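Local coordinates for DUF6836 domain-containing protein (Clostridium leptum, PDB 4PW1) that is of unknown function but adopts a fold of antiparallel beta sheet surrounded by helices and may act as a dimer, at the interface of chains A and B. Coordinates in Å, arbitrary orientation; residue numbers count along the deposited sequence, not the author numbering. Chains: chain A/B, Uncharacterized protein.

The interface of chains A and B. Residues chain A 21, 24; chain B 26, 28, 216, 225, 234-235.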
# COMPACT_ATOMS: atom_id res chain seq x y z
N ASN A 21 -0.63 1.96 8.92
CA ASN A 21 -1.77 1.89 9.85
C ASN A 21 -2.91 1.09 9.25
O ASN A 21 -2.77 0.54 8.12
CB ASN A 21 -2.16 3.30 10.39
CG ASN A 21 -2.68 4.27 9.32
OD1 ASN A 21 -3.28 3.85 8.32
ND2 ASN A 21 -2.49 5.56 9.55
N GLU A 24 -4.42 1.49 5.52
CA GLU A 24 -3.47 1.42 4.44
C GLU A 24 -3.33 -0.05 4.02
O GLU A 24 -3.00 -0.90 4.82
CB GLU A 24 -2.13 2.05 4.86
CG GLU A 24 -2.11 3.59 5.01
CD GLU A 24 -0.81 4.17 5.61
OE1 GLU A 24 -0.32 3.60 6.63
OE2 GLU A 24 -0.27 5.21 5.11
N LEU B 26 -0.14 1.43 -2.87
CA LEU B 26 -0.72 1.77 -1.60
C LEU B 26 -2.16 2.21 -1.83
O LEU B 26 -2.38 3.20 -2.49
CB LEU B 26 0.09 2.90 -0.95
CG LEU B 26 -0.35 3.39 0.42
CD1 LEU B 26 -0.27 2.27 1.45
CD2 LEU B 26 0.55 4.54 0.86
N LEU B 28 -5.51 3.49 0.06
CA LEU B 28 -6.12 3.98 1.30
C LEU B 28 -7.58 3.58 1.41
O LEU B 28 -8.26 3.44 0.38
CB LEU B 28 -5.99 5.50 1.35
CG LEU B 28 -4.56 6.04 1.23
CD1 LEU B 28 -4.60 7.56 1.36
CD2 LEU B 28 -3.66 5.41 2.27
N LEU B 216 5.07 9.06 5.03
CA LEU B 216 5.84 8.49 3.91
C LEU B 216 5.51 9.31 2.67
O LEU B 216 4.55 10.10 2.66
CB LEU B 216 5.48 7.01 3.71
CG LEU B 216 4.03 6.65 3.41
CD1 LEU B 216 3.59 7.06 2.01
CD2 LEU B 216 3.81 5.14 3.61
N MSE B 225 0.19 10.34 8.64
CA MSE B 225 -0.56 9.21 9.14
C MSE B 225 -0.77 9.35 10.61
O MSE B 225 0.15 9.71 11.39
CB MSE B 225 0.19 7.90 8.83
CG MSE B 225 0.27 7.70 7.32
SE MSE B 225 1.86 6.55 6.92
CE MSE B 225 1.86 5.42 8.48
N MSE B 234 -6.17 7.43 10.10
CA MSE B 234 -6.38 8.37 9.03
C MSE B 234 -5.10 8.69 8.34
O MSE B 234 -4.02 8.56 8.92
CB MSE B 234 -7.08 9.58 9.64
CG MSE B 234 -6.86 10.81 8.82
SE MSE B 234 -7.88 12.33 9.58
CE MSE B 234 -6.64 12.49 10.90
N VAL B 235 -5.22 9.09 7.08
CA VAL B 235 -4.14 9.65 6.32
C VAL B 235 -4.58 10.97 5.75
O VAL B 235 -5.68 11.09 5.21
CB VAL B 235 -3.73 8.71 5.17
CG1 VAL B 235 -2.64 9.33 4.36
CG2 VAL B 235 -3.31 7.38 5.71
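A:Glu24 reaches into a mostly apolar patch of chain B lined by B:Leu26, B:Leu28, B:Val235 and the selenomethionine B:Met225. Its CB meets CD1 of B:Leu26 at 3.9 Å. Further out, the A:Glu24 CG methylene lies 3.6 Å from CD2 of B:Leu28; these two side chains run side by side and point the same way. B:Val235 approaches at about a right angle, its CG2 methyl touching the same methylene. With CG beside the backbone N (chi1 -71°) and the chain extended beyond it (chi2 172°), A:Glu24 carries its carboxylate past the leucine to the selenium.

B:Met225 crosses the glutamate at roughly a right angle. Its SE, which stands in for the sulfur of the natural methionine, makes a close approach of 3.1 Å to A:Glu24 OE2, while its terminal methyl CE, turned back by a bend at chi3 (33°), lies 3.4 Å from the other carboxylate oxygen, OE1. The acid group thus sits against the selenoether end of the side chain.

Polar support for the carboxylate comes from its own chain: the backbone N of A:Asn21 donates to A:Glu24 OE1 at 2.8 Å, nearly along the C-O axis, which helps fix the carboxylate's rotation. Across the interface, ND2 of the A:Asn21 amide makes a weak hydrogen bond to the carbonyl O of B:Met234 (3.4 Å).

A:Glu24 begins strand 24-28 and forms an antiparallel bridge with B:Leu28, at the end of the equivalent strand. The preceding loop of chain A passes beside strands 221-227 and 233-239 of chain B, and two-fold symmetry repeats the contact with the chains exchanged, an arrangement compatible with a dimer, although the structure alone does not show that this pairing is the biological one.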